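Local coordinates for indole-3-acetic acid-amido synthetase GH3.15 (Arabidopsis thaliana, PDB 6E1Q), which catalyses the ATP-dependent conjugation of the auxin precursor indole-3-butyric acid, and likewise of the herbicide 2,4-DB, to glutamine, at residues S239-G244 and E269-I274; S197-L202 and R245-I250; H458-M463 and A491-N496. All blocks are in the same frame, centred on the assembly; numbering follows the deposited sequence.

Contacts 1 and 2 share the GH3 N-terminal domain, their centres 14 Å apart. Their segments alternate along the chain (197-202, 239-244, 245-250, 269-274): the end of helix 220-243 serves contact 1, and the loop directly after it contact 2. They also touch, Asn240 of the first meeting Tyr199 and Ser247 of the second through probable hydrogen bonds. Helix 194-207 supplies one side of contact 2 and, through later residues, packs on contact 1, so the two are adjoining parts of one packed region, completed by helix 268-278. Contact 3 comes later, in the C-terminal domain, its nearest atoms about 21 Å from those of contact 1 and about 16 Å from those of contact 2.

Contact 1. Residues S239-G244 and E269-I274; sequences SNIRTG and ELASLI
Arg242 NH2 has two partners: it donates a weak hydrogen bond to Ser272 OG at 3.2 Å and forms a salt bridge with Glu275, three residues beyond Ser272 on helix 268-278. The N-H...O angle of 130° shows how bent the serine bond is, although OG lies in the guanidinium plane, at its edge. One face of the same group rests on the Ala271 methyl, whose CB stands 3.7 Å above the plane and is displaced toward the rim. A bend at chi3 (-69°) turns NE out of the extended line of the arginine chain. Glu275 would probably offset the arginine's charge.

Next to these polar groups the contact is apolar. Ile241 CG2 meets Leu270 CD2 at 3.9 Å and lies 3.8 Å from the backbone N of Ala271, while its CD1 reaches Ile274 CD1 at 3.7 Å, the two isoleucine side chains crossing at about a right angle. The small Ala271 sits where the backbones come nearest, its CA 5.3 Å from that of Arg242.

The segment axes approach to 7.9 Å at 158°, so the end of helix 220-243 and this part of helix 268-278 run nearly antiparallel. Helix 194-207 closes their buried side, with Leu203 and Leu207 against Ile241 and Leu206 against Ile274.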
ATOM      1  N   SER A 239       9.217 -18.020 -25.444  1.00 29.59           N
ATOM      2  CA  SER A 239       9.633 -19.320 -25.940  1.00 36.54           C
ATOM      3  C   SER A 239       8.770 -20.431 -25.337  1.00 36.24           C
ATOM      4  O   SER A 239       8.335 -21.347 -26.049  1.00 34.83           O
ATOM      5  CB  SER A 239      11.125 -19.511 -25.642  1.00 34.58           C
ATOM      6  OG  SER A 239      11.443 -20.877 -25.574  1.00 51.95           O
ATOM      7  N   ASN A 240       8.477 -20.343 -24.035  1.00 32.28           N
ATOM      8  CA  ASN A 240       7.572 -21.304 -23.403  1.00 35.53           C
ATOM      9  C   ASN A 240       6.202 -21.287 -24.065  1.00 38.19           C
ATOM     10  O   ASN A 240       5.584 -22.341 -24.260  1.00 34.28           O
ATOM     11  CB  ASN A 240       7.404 -21.000 -21.913  1.00 31.74           C
ATOM     12  CG  ASN A 240       8.583 -21.463 -21.066  1.00 36.19           C
ATOM     13  OD1 ASN A 240       8.462 -21.518 -19.842  1.00 33.76           O
ATOM     14  ND2 ASN A 240       9.727 -21.778 -21.699  1.00 27.37           N
ATOM     15  N   ILE A 241       5.699 -20.094 -24.388  1.00 34.57           N
ATOM     16  CA  ILE A 241       4.407 -19.979 -25.058  1.00 35.43           C
ATOM     17  C   ILE A 241       4.465 -20.611 -26.445  1.00 36.36           C
ATOM     18  O   ILE A 241       3.528 -21.302 -26.867  1.00 36.22           O
ATOM     19  CB  ILE A 241       3.970 -18.501 -25.118  1.00 30.34           C
ATOM     20  CG1 ILE A 241       3.662 -17.966 -23.713  1.00 38.67           C
ATOM     21  CG2 ILE A 241       2.735 -18.323 -26.041  1.00 28.86           C
ATOM     22  CD1 ILE A 241       3.326 -16.459 -23.680  1.00 36.72           C
ATOM     23  N   ARG A 242       5.556 -20.387 -27.179  1.00 35.61           N
ATOM     24  CA  ARG A 242       5.671 -20.949 -28.527  1.00 37.55           C
ATOM     25  C   ARG A 242       5.646 -22.475 -28.499  1.00 40.60           C
ATOM     26  O   ARG A 242       4.939 -23.112 -29.289  1.00 37.20           O
ATOM     27  CB  ARG A 242       6.960 -20.450 -29.196  1.00 36.99           C
ATOM     28  CG  ARG A 242       7.275 -21.149 -30.533  1.00 38.35           C
ATOM     29  CD  ARG A 242       8.352 -20.393 -31.299  1.00 42.28           C
ATOM     30  NE  ARG A 242       7.886 -19.100 -31.785  1.00 38.96           N
ATOM     31  CZ  ARG A 242       8.233 -17.924 -31.261  1.00 37.92           C
ATOM     32  NH1 ARG A 242       9.064 -17.855 -30.214  1.00 33.45           N
ATOM     33  NH2 ARG A 242       7.746 -16.807 -31.788  1.00 38.07           N
ATOM     34  N   THR A 243       6.417 -23.077 -27.589  1.00 40.12           N
ATOM     35  CA  THR A 243       6.554 -24.526 -27.519  1.00 37.65           C
ATOM     36  C   THR A 243       5.467 -25.191 -26.691  1.00 44.26           C
ATOM     37  O   THR A 243       5.306 -26.412 -26.779  1.00 43.62           O
ATOM     38  CB  THR A 243       7.911 -24.912 -26.916  1.00 40.38           C
ATOM     39  OG1 THR A 243       7.987 -24.410 -25.574  1.00 43.59           O
ATOM     40  CG2 THR A 243       9.065 -24.335 -27.735  1.00 37.23           C
ATOM     41  N   GLY A 244       4.724 -24.428 -25.896  1.00 35.53           N
ATOM     42  CA  GLY A 244       3.813 -25.050 -24.958  1.00 38.67           C
ATOM     43  C   GLY A 244       4.504 -25.859 -23.891  1.00 37.34           C
ATOM     44  O   GLY A 244       3.917 -26.798 -23.352  1.00 45.87           O
ATOM     45  N   GLU A 269       1.917 -18.164 -32.608  1.00 43.20           N
ATOM     46  CA  GLU A 269       1.357 -16.870 -32.994  1.00 48.41           C
ATOM     47  C   GLU A 269       1.247 -15.934 -31.800  1.00 37.87           C
ATOM     48  O   GLU A 269       1.549 -14.738 -31.903  1.00 41.03           O
ATOM     49  CB  GLU A 269      -0.013 -17.058 -33.654  1.00 61.57           C
ATOM     50  CG  GLU A 269      -0.956 -15.872 -33.442  1.00 77.64           C
ATOM     51  CD  GLU A 269      -2.162 -15.882 -34.372  1.00 92.53           C
ATOM     52  OE1 GLU A 269      -2.588 -16.987 -34.779  1.00 91.02           O
ATOM     53  OE2 GLU A 269      -2.682 -14.783 -34.679  1.00 96.34           O
ATOM     54  N   LEU A 270       0.781 -16.456 -30.663  1.00 37.49           N
ATOM     55  CA  LEU A 270       0.715 -15.630 -29.468  1.00 38.43           C
ATOM     56  C   LEU A 270       2.117 -15.228 -29.007  1.00 36.87           C
ATOM     57  O   LEU A 270       2.341 -14.087 -28.579  1.00 38.90           O
ATOM     58  CB  LEU A 270      -0.029 -16.371 -28.357  1.00 29.27           C
ATOM     59  CG  LEU A 270      -0.027 -15.596 -27.023  1.00 39.64           C
ATOM     60  CD1 LEU A 270      -0.739 -14.253 -27.178  1.00 35.24           C
ATOM     61  CD2 LEU A 270      -0.611 -16.407 -25.867  1.00 35.81           C
ATOM     62  N   ALA A 271       3.070 -16.154 -29.086  1.00 37.12           N
ATOM     63  CA  ALA A 271       4.447 -15.826 -28.748  1.00 40.52           C
ATOM     64  C   ALA A 271       4.949 -14.665 -29.601  1.00 37.80           C
ATOM     65  O   ALA A 271       5.533 -13.710 -29.082  1.00 36.88           O
ATOM     66  CB  ALA A 271       5.336 -17.066 -28.919  1.00 38.29           C
ATOM     67  N   SER A 272       4.686 -14.716 -30.909  1.00 35.23           N
ATOM     68  CA  SER A 272       5.197 -13.690 -31.818  1.00 40.32           C
ATOM     69  C   SER A 272       4.568 -12.333 -31.525  1.00 40.54           C
ATOM     70  O   SER A 272       5.248 -11.305 -31.596  1.00 43.66           O
ATOM     71  CB  SER A 272       4.932 -14.098 -33.276  1.00 39.17           C
ATOM     72  OG  SER A 272       5.842 -15.092 -33.691  1.00 53.19           O
ATOM     73  N   LEU A 273       3.271 -12.316 -31.195  1.00 40.93           N
ATOM     74  CA  LEU A 273       2.597 -11.070 -30.839  1.00 42.52           C
ATOM     75  C   LEU A 273       3.249 -10.415 -29.631  1.00 35.71           C
ATOM     76  O   LEU A 273       3.464  -9.199 -29.606  1.00 46.27           O
ATOM     77  CB  LEU A 273       1.114 -11.333 -30.558  1.00 43.01           C
ATOM     78  CG  LEU A 273       0.282 -11.754 -31.777  1.00 49.54           C
ATOM     79  CD1 LEU A 273      -1.172 -12.079 -31.404  1.00 48.07           C
ATOM     80  CD2 LEU A 273       0.347 -10.657 -32.828  1.00 48.47           C
ATOM     81  N   ILE A 274       3.564 -11.210 -28.615  1.00 31.66           N
ATOM     82  CA  ILE A 274       4.152 -10.670 -27.400  1.00 31.42           C
ATOM     83  C   ILE A 274       5.584 -10.242 -27.658  1.00 36.58           C
ATOM     84  O   ILE A 274       6.032  -9.198 -27.164  1.00 37.44           O
ATOM     85  CB  ILE A 274       4.058 -11.707 -26.269  1.00 34.44           C
ATOM     86  CG1 ILE A 274       2.591 -12.024 -25.986  1.00 34.86           C
ATOM     87  CG2 ILE A 274       4.712 -11.181 -25.006  1.00 32.08           C
ATOM     88  CD1 ILE A 274       2.409 -13.063 -24.927  1.00 31.63           C
TER

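Contact 2. Residues S197-L202 and R245-I250; sequences SMYCQL and RLSDWI
Tyr199 and Ile250 lie at the centre of the close packing: Ile250 CD1 is 3.3 Å from Tyr199 CD1 and 3.4 Å from Tyr199 CE1, the side chains crossing at about a right angle. For carbon atoms this approach is unusually short, and any strain read from it is doubtful. The other branch, CG2, is anti to the backbone N and abuts Cys200 SG at 3.8 Å. All three residues are buried. The partly exposed Trp249 belongs to the same close packing. Its benzo edge points at one face of Tyr199 in a T-shaped stack, with ring centroids 5.2 Å apart and planes at 71°; CZ2 stands 3.6 Å above the phenol plane, displaced toward the rim, and 3.7 Å from Tyr199 CD2. Trp249 reaches there with CG in the crowded position between the backbone N and the carbonyl carbon (chi1 66°).

The looser side is formed by Leu246 and Ser247, both partly exposed. At the edge of the phenol ring, Leu246 CD1 comes no nearer to Tyr199 CE1 than 4.3 Å. A type I turn runs from Ser247 to Ile250. An alanine in place of Tyr199 would probably leave Ile250 CD1 and the Trp249 edge facing a gap, and Asn240 OD1 without its phenol partner.

Chemically, apolar and aromatic contacts join the loop to helix 194-207, while hydrogen bonds tie both segments to helix 220-243: Tyr199 OH bonds Asn240, and Ser247 OG and Trp249 NE1 both bond Glu236 OE1, which is likely to stabilise the carboxylate. The disulfide from Cys200 to Cys255 adds a covalent link between helix 194-207 and helix 253-258, just after the loop.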
ATOM      1  N   SER A 197       8.056 -17.963  -8.750  1.00 32.27           N
ATOM      2  CA  SER A 197       6.682 -17.506  -8.593  0.68 34.81           C
ATOM      3  C   SER A 197       6.379 -16.342  -9.538  1.00 33.01           C
ATOM      4  O   SER A 197       5.336 -16.336 -10.207  1.00 32.76           O
ATOM      5  CB  SER A 197       6.420 -17.118  -7.134  0.68 33.54           C
ATOM      6  OG  SER A 197       7.249 -16.030  -6.761  0.68 42.33           O
ATOM      7  N   MET A 198       7.275 -15.350  -9.616  1.00 30.63           N
ATOM      8  CA  MET A 198       7.051 -14.250 -10.559  1.00 31.51           C
ATOM      9  C   MET A 198       7.014 -14.764 -12.002  1.00 33.46           C
ATOM     10  O   MET A 198       6.218 -14.289 -12.828  1.00 28.20           O
ATOM     11  CB  MET A 198       8.141 -13.189 -10.395  1.00 26.15           C
ATOM     12  CG  MET A 198       8.076 -12.080 -11.449  1.00 37.53           C
ATOM     13  SD  MET A 198       6.622 -11.012 -11.193  1.00 44.03           S
ATOM     14  CE  MET A 198       7.261  -9.935  -9.892  1.00 37.59           C
ATOM     15  N   TYR A 199       7.861 -15.748 -12.316  1.00 33.30           N
ATOM     16  CA  TYR A 199       7.902 -16.282 -13.675  1.00 34.99           C
ATOM     17  C   TYR A 199       6.575 -16.948 -14.042  1.00 34.74           C
ATOM     18  O   TYR A 199       6.008 -16.686 -15.110  1.00 33.69           O
ATOM     19  CB  TYR A 199       9.086 -17.254 -13.819  1.00 27.53           C
ATOM     20  CG  TYR A 199       9.297 -17.783 -15.242  1.00 30.69           C
ATOM     21  CD1 TYR A 199       8.554 -18.851 -15.723  1.00 25.25           C
ATOM     22  CD2 TYR A 199      10.226 -17.190 -16.102  1.00 31.50           C
ATOM     23  CE1 TYR A 199       8.740 -19.337 -17.023  1.00 32.59           C
ATOM     24  CE2 TYR A 199      10.416 -17.663 -17.400  1.00 23.29           C
ATOM     25  CZ  TYR A 199       9.667 -18.736 -17.853  1.00 36.11           C
ATOM     26  OH  TYR A 199       9.841 -19.223 -19.135  1.00 36.77           O
ATOM     27  N   CYS A 200       6.045 -17.796 -13.158  1.00 31.44           N
ATOM     28  CA  CYS A 200       4.822 -18.524 -13.503  1.00 30.97           C
ATOM     29  C   CYS A 200       3.625 -17.592 -13.586  1.00 30.17           C
ATOM     30  O   CYS A 200       2.754 -17.755 -14.451  1.00 31.38           O
ATOM     31  CB  CYS A 200       4.562 -19.630 -12.484  1.00 38.27           C
ATOM     32  SG  CYS A 200       5.838 -20.921 -12.526  1.00 56.67           S
ATOM     33  N   GLN A 201       3.559 -16.622 -12.674  1.00 27.58           N
ATOM     34  CA  GLN A 201       2.460 -15.666 -12.665  1.00 29.96           C
ATOM     35  C   GLN A 201       2.450 -14.810 -13.931  1.00 27.25           C
ATOM     36  O   GLN A 201       1.384 -14.519 -14.485  1.00 31.55           O
ATOM     37  CB  GLN A 201       2.583 -14.829 -11.390  1.00 37.55           C
ATOM     38  CG  GLN A 201       2.245 -13.376 -11.462  1.00 52.97           C
ATOM     39  CD  GLN A 201       1.958 -12.823 -10.067  1.00 62.53           C
ATOM     40  OE1 GLN A 201       0.922 -13.113  -9.474  1.00 59.49           O
ATOM     41  NE2 GLN A 201       2.908 -12.068  -9.520  1.00 71.30           N
ATOM     42  N   LEU A 202       3.625 -14.404 -14.412  1.00 25.44           N
ATOM     43  CA  LEU A 202       3.675 -13.630 -15.651  1.00 31.41           C
ATOM     44  C   LEU A 202       3.383 -14.517 -16.865  1.00 31.02           C
ATOM     45  O   LEU A 202       2.696 -14.098 -17.804  1.00 27.77           O
ATOM     46  CB  LEU A 202       5.043 -12.944 -15.783  1.00 26.66           C
ATOM     47  CG  LEU A 202       5.195 -11.592 -15.054  1.00 32.09           C
ATOM     48  CD1 LEU A 202       6.663 -11.138 -15.021  1.00 31.06           C
ATOM     49  CD2 LEU A 202       4.348 -10.511 -15.724  1.00 29.72           C
ATOM     50  N   ARG A 245       5.750 -25.524 -23.581  1.00 34.60           N
ATOM     51  CA  ARG A 245       6.591 -26.314 -22.690  1.00 37.88           C
ATOM     52  C   ARG A 245       7.172 -25.405 -21.622  1.00 34.69           C
ATOM     53  O   ARG A 245       7.832 -24.412 -21.944  1.00 37.58           O
ATOM     54  CB  ARG A 245       7.722 -26.981 -23.475  1.00 38.87           C
ATOM     55  CG  ARG A 245       8.525 -27.946 -22.672  1.00 49.86           C
ATOM     56  CD  ARG A 245       9.849 -28.257 -23.353  1.00 59.60           C
ATOM     57  NE  ARG A 245      10.614 -29.148 -22.502  1.00 66.50           N
ATOM     58  CZ  ARG A 245      10.733 -30.451 -22.708  1.00 64.83           C
ATOM     59  NH1 ARG A 245      10.170 -31.014 -23.769  1.00 67.30           N
ATOM     60  NH2 ARG A 245      11.438 -31.184 -21.861  1.00 66.23           N
ATOM     61  N   LEU A 246       6.931 -25.741 -20.358  1.00 39.24           N
ATOM     62  CA  LEU A 246       7.439 -24.937 -19.249  1.00 32.04           C
ATOM     63  C   LEU A 246       8.942 -25.153 -19.090  1.00 33.63           C
ATOM     64  O   LEU A 246       9.411 -26.293 -19.118  1.00 43.08           O
ATOM     65  CB  LEU A 246       6.714 -25.328 -17.966  1.00 31.37           C
ATOM     66  CG  LEU A 246       7.041 -24.538 -16.699  1.00 41.49           C
ATOM     67  CD1 LEU A 246       6.600 -23.107 -16.908  1.00 33.09           C
ATOM     68  CD2 LEU A 246       6.337 -25.158 -15.493  1.00 39.47           C
ATOM     69  N   SER A 247       9.706 -24.065 -18.932  1.00 35.60           N
ATOM     70  CA  SER A 247      11.154 -24.205 -18.745  1.00 39.22           C
ATOM     71  C   SER A 247      11.448 -25.139 -17.574  1.00 45.52           C
ATOM     72  O   SER A 247      10.780 -25.092 -16.536  1.00 38.91           O
ATOM     73  CB  SER A 247      11.816 -22.840 -18.506  1.00 40.48           C
ATOM     74  OG  SER A 247      11.715 -21.981 -19.635  1.00 44.51           O
ATOM     75  N   ASP A 248      12.452 -26.002 -17.743  1.00 48.44           N
ATOM     76  CA  ASP A 248      12.618 -27.087 -16.782  1.00 49.43           C
ATOM     77  C   ASP A 248      13.282 -26.656 -15.474  1.00 47.73           C
ATOM     78  O   ASP A 248      13.339 -27.468 -14.547  1.00 51.43           O
ATOM     79  CB  ASP A 248      13.386 -28.260 -17.413  1.00 57.00           C
ATOM     80  CG  ASP A 248      14.806 -27.900 -17.831  1.00 62.24           C
ATOM     81  OD1 ASP A 248      15.163 -26.706 -17.816  1.00 63.04           O
ATOM     82  OD2 ASP A 248      15.568 -28.836 -18.176  1.00 69.56           O
ATOM     83  N   TRP A 249      13.758 -25.412 -15.354  1.00 47.15           N
ATOM     84  CA  TRP A 249      14.258 -24.935 -14.066  1.00 41.48           C
ATOM     85  C   TRP A 249      13.143 -24.552 -13.101  1.00 42.07           C
ATOM     86  O   TRP A 249      13.430 -24.199 -11.952  1.00 46.39           O
ATOM     87  CB  TRP A 249      15.200 -23.739 -14.244  1.00 39.26           C
ATOM     88  CG  TRP A 249      14.528 -22.479 -14.788  1.00 42.61           C
ATOM     89  CD1 TRP A 249      14.411 -22.110 -16.104  1.00 37.97           C
ATOM     90  CD2 TRP A 249      13.904 -21.431 -14.027  1.00 48.53           C
ATOM     91  NE1 TRP A 249      13.751 -20.907 -16.204  1.00 43.16           N
ATOM     92  CE2 TRP A 249      13.435 -20.467 -14.944  1.00 46.45           C
ATOM     93  CE3 TRP A 249      13.694 -21.219 -12.658  1.00 41.41           C
ATOM     94  CZ2 TRP A 249      12.763 -19.317 -14.538  1.00 46.20           C
ATOM     95  CZ3 TRP A 249      13.034 -20.078 -12.261  1.00 42.52           C
ATOM     96  CH2 TRP A 249      12.578 -19.139 -13.196  1.00 47.97           C
ATOM     97  N   ILE A 250      11.888 -24.585 -13.525  1.00 39.42           N
ATOM     98  CA  ILE A 250      10.776 -24.399 -12.603  1.00 45.01           C
ATOM     99  C   ILE A 250      10.483 -25.763 -11.994  1.00 54.94           C
ATOM    100  O   ILE A 250       9.977 -26.665 -12.670  1.00 50.84           O
ATOM    101  CB  ILE A 250       9.559 -23.796 -13.306  1.00 42.16           C
ATOM    102  CG1 ILE A 250       9.898 -22.355 -13.677  1.00 49.52           C
ATOM    103  CG2 ILE A 250       8.313 -23.777 -12.395  1.00 33.67           C
ATOM    104  CD1 ILE A 250       9.359 -21.985 -14.981  1.00 54.56           C
TER

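Contact 3. Residues H458-M463 and A491-N496; sequences HDLMLM and AKFEPN
The His458 ring and the Asn496 amide meet with their planes 68° apart, and the amide nitrogen approaches the ring obliquely. Asn496 ND2 lies 3.5 Å from His458 NE2 and 3.8 Å from CD2, a contact of exposed polar groups without a hydrogen bond between them. The other flat group, the Phe493 ring, is also met obliquely, by Leu460 CD2 at 3.7 Å from its CD1 and 4.1 Å from its CG.

Leu460 carries the buried part of the contact by splitting its methyls. While CD2 goes to Phe493, CD1 meets Pro495 CB at 3.6 Å, the leucine and proline side chains crossing at about a right angle. With CG anti to the carbonyl carbon (chi1 -68°) and CD1 anti to CA (chi2 170°), the two methyls diverge toward these two partners. Leu455 and Ser486 also touch Leu460.

Asn496 OD1 bonds Val499 N, so the residue is the N-cap of helix 497-510 and its amide is held from that end. The 491-496 loop links strand 477-485 to that helix beside the residues that lead into edge strand 461-470, which pairs antiparallel with 477-485; Pro495 touches Leu484 there, and Met461 and Met463 pack on helix 309-316 of the N-terminal domain.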
ATOM      1  N   HIS A 458      15.093  18.952 -17.975  1.00 37.63           N
ATOM      2  CA  HIS A 458      16.327  18.323 -18.430  1.00 46.16           C
ATOM      3  C   HIS A 458      16.128  16.877 -18.885  1.00 43.51           C
ATOM      4  O   HIS A 458      17.117  16.181 -19.126  1.00 40.28           O
ATOM      5  CB  HIS A 458      17.387  18.385 -17.333  1.00 42.73           C
ATOM      6  CG  HIS A 458      17.778  19.778 -16.971  1.00 49.71           C
ATOM      7  ND1 HIS A 458      16.972  20.608 -16.221  1.00 48.99           N
ATOM      8  CD2 HIS A 458      18.868  20.506 -17.302  1.00 48.78           C
ATOM      9  CE1 HIS A 458      17.559  21.782 -16.088  1.00 47.73           C
ATOM     10  NE2 HIS A 458      18.711  21.746 -16.735  1.00 55.06           N
ATOM     11  N   ASP A 459      14.876  16.432 -19.029  1.00 38.44           N
ATOM     12  CA  ASP A 459      14.538  15.071 -19.476  1.00 47.69           C
ATOM     13  C   ASP A 459      15.137  14.023 -18.549  1.00 47.11           C
ATOM     14  O   ASP A 459      15.660  13.003 -18.990  1.00 37.96           O
ATOM     15  CB  ASP A 459      14.962  14.813 -20.923  1.00 48.46           C
ATOM     16  CG  ASP A 459      14.463  15.882 -21.861  1.00 60.51           C
ATOM     17  OD1 ASP A 459      13.260  16.213 -21.784  1.00 63.57           O
ATOM     18  OD2 ASP A 459      15.275  16.420 -22.639  1.00 70.22           O
ATOM     19  N   LEU A 460      15.077  14.302 -17.254  1.00 45.04           N
ATOM     20  CA  LEU A 460      15.485  13.375 -16.219  1.00 41.21           C
ATOM     21  C   LEU A 460      14.303  13.138 -15.292  1.00 36.22           C
ATOM     22  O   LEU A 460      13.427  14.000 -15.141  1.00 41.57           O
ATOM     23  CB  LEU A 460      16.689  13.912 -15.444  1.00 40.50           C
ATOM     24  CG  LEU A 460      17.942  13.964 -16.301  1.00 44.26           C
ATOM     25  CD1 LEU A 460      19.043  14.711 -15.596  1.00 37.56           C
ATOM     26  CD2 LEU A 460      18.366  12.525 -16.646  1.00 42.21           C
ATOM     27  N   MET A 461      14.273  11.958 -14.697  1.00 35.91           N
ATOM     28  CA  MET A 461      13.204  11.557 -13.791  1.00 44.00           C
ATOM     29  C   MET A 461      13.819  10.959 -12.533  1.00 44.76           C
ATOM     30  O   MET A 461      14.829  10.250 -12.603  1.00 41.47           O
ATOM     31  CB  MET A 461      12.261  10.524 -14.454  1.00 60.04           C
ATOM     32  CG  MET A 461      10.926  10.313 -13.710  1.00 67.21           C
ATOM     33  SD  MET A 461       9.850   9.027 -14.423  1.00 60.66           S
ATOM     34  CE  MET A 461       8.627  10.038 -15.255  1.00 72.77           C
ATOM     35  N   LEU A 462      13.222  11.257 -11.381  1.00 37.60           N
ATOM     36  CA  LEU A 462      13.627  10.602 -10.148  1.00 35.10           C
ATOM     37  C   LEU A 462      12.894   9.264 -10.060  1.00 30.69           C
ATOM     38  O   LEU A 462      11.659   9.236 -10.060  1.00 32.50           O
ATOM     39  CB  LEU A 462      13.316  11.501  -8.952  1.00 28.03           C
ATOM     40  CG  LEU A 462      13.609  10.881  -7.593  1.00 30.46           C
ATOM     41  CD1 LEU A 462      15.118  10.608  -7.454  1.00 24.60           C
ATOM     42  CD2 LEU A 462      13.092  11.816  -6.474  1.00 24.87           C
ATOM     43  N   MET A 463      13.639   8.153 -10.024  1.00 29.12           N
ATOM     44  CA  MET A 463      12.982   6.844  -9.976  1.00 29.72           C
ATOM     45  C   MET A 463      12.642   6.409  -8.557  1.00 32.79           C
ATOM     46  O   MET A 463      11.603   5.779  -8.338  1.00 30.54           O
ATOM     47  CB  MET A 463      13.852   5.787 -10.636  1.00 33.23           C
ATOM     48  CG  MET A 463      14.434   6.260 -11.966  1.00 51.63           C
ATOM     49  SD  MET A 463      13.229   6.376 -13.307  1.00 47.18           S
ATOM     50  CE  MET A 463      12.973   4.649 -13.705  1.00 46.35           C
ATOM     51  N   ALA A 491      22.932   6.775 -25.055  1.00103.57           N
ATOM     52  CA  ALA A 491      24.172   7.350 -24.551  1.00 96.89           C
ATOM     53  C   ALA A 491      23.956   7.764 -23.101  1.00 96.65           C
ATOM     54  O   ALA A 491      22.857   7.644 -22.558  1.00106.76           O
ATOM     55  CB  ALA A 491      24.620   8.536 -25.411  1.00 90.94           C
ATOM     56  N   LYS A 492      25.019   8.272 -22.481  1.00 89.39           N
ATOM     57  CA  LYS A 492      24.973   8.652 -21.075  1.00 82.02           C
ATOM     58  C   LYS A 492      24.026   9.826 -20.853  1.00 75.23           C
ATOM     59  O   LYS A 492      23.935  10.737 -21.681  1.00 82.97           O
ATOM     60  CB  LYS A 492      26.375   9.018 -20.586  1.00 87.36           C
ATOM     61  CG  LYS A 492      27.447   7.944 -20.823  1.00 98.11           C
ATOM     62  CD  LYS A 492      27.387   6.822 -19.802  1.00 97.08           C
ATOM     63  CE  LYS A 492      28.757   6.599 -19.183  1.00 98.80           C
ATOM     64  NZ  LYS A 492      28.908   7.390 -17.921  1.00101.24           N
ATOM     65  N   PHE A 493      23.313   9.795 -19.728  1.00 70.01           N
ATOM     66  CA  PHE A 493      22.530  10.918 -19.224  1.00 77.51           C
ATOM     67  C   PHE A 493      23.106  11.362 -17.883  1.00 84.67           C
ATOM     68  O   PHE A 493      23.542  10.526 -17.082  1.00 90.90           O
ATOM     69  CB  PHE A 493      21.036  10.557 -19.071  1.00 83.74           C
ATOM     70  CG  PHE A 493      20.737   9.439 -18.057  1.00 94.46           C
ATOM     71  CD1 PHE A 493      20.698   9.693 -16.689  1.00 88.37           C
ATOM     72  CD2 PHE A 493      20.420   8.150 -18.485  1.00 97.54           C
ATOM     73  CE1 PHE A 493      20.409   8.677 -15.783  1.00 81.65           C
ATOM     74  CE2 PHE A 493      20.131   7.127 -17.579  1.00 92.49           C
ATOM     75  CZ  PHE A 493      20.125   7.394 -16.230  1.00 87.62           C
ATOM     76  N   GLU A 494      23.106  12.680 -17.629  1.00 75.82           N
ATOM     77  CA  GLU A 494      23.693  13.181 -16.388  1.00 71.13           C
ATOM     78  C   GLU A 494      23.200  14.590 -16.108  1.00 71.25           C
ATOM     79  O   GLU A 494      23.171  15.410 -17.036  1.00 68.15           O
ATOM     80  CB  GLU A 494      25.223  13.163 -16.472  1.00 83.37           C
ATOM     81  CG  GLU A 494      25.937  13.627 -15.210  1.00 94.52           C
ATOM     82  CD  GLU A 494      27.450  13.476 -15.294  1.00 97.42           C
ATOM     83  OE1 GLU A 494      28.106  14.348 -15.899  1.00 95.24           O
ATOM     84  OE2 GLU A 494      27.976  12.469 -14.765  1.00100.73           O
ATOM     85  N   PRO A 495      22.815  14.914 -14.869  1.00 61.41           N
ATOM     86  CA  PRO A 495      22.328  16.267 -14.578  1.00 52.24           C
ATOM     87  C   PRO A 495      23.482  17.231 -14.350  1.00 50.30           C
ATOM     88  O   PRO A 495      24.502  16.878 -13.752  1.00 56.62           O
ATOM     89  CB  PRO A 495      21.511  16.074 -13.293  1.00 46.48           C
ATOM     90  CG  PRO A 495      22.222  14.970 -12.591  1.00 47.58           C
ATOM     91  CD  PRO A 495      22.797  14.060 -13.667  1.00 53.46           C
ATOM     92  N   ASN A 496      23.323  18.462 -14.832  1.00 49.07           N
ATOM     93  CA  ASN A 496      24.359  19.449 -14.577  1.00 40.29           C
ATOM     94  C   ASN A 496      24.361  19.840 -13.096  1.00 48.96           C
ATOM     95  O   ASN A 496      23.375  19.662 -12.373  1.00 37.91           O
ATOM     96  CB  ASN A 496      24.208  20.659 -15.513  1.00 42.42           C
ATOM     97  CG  ASN A 496      23.121  21.638 -15.073  1.00 48.56           C
ATOM     98  OD1 ASN A 496      23.197  22.250 -14.004  1.00 48.87           O
ATOM     99  ND2 ASN A 496      22.126  21.830 -15.941  1.00 43.16           N
TER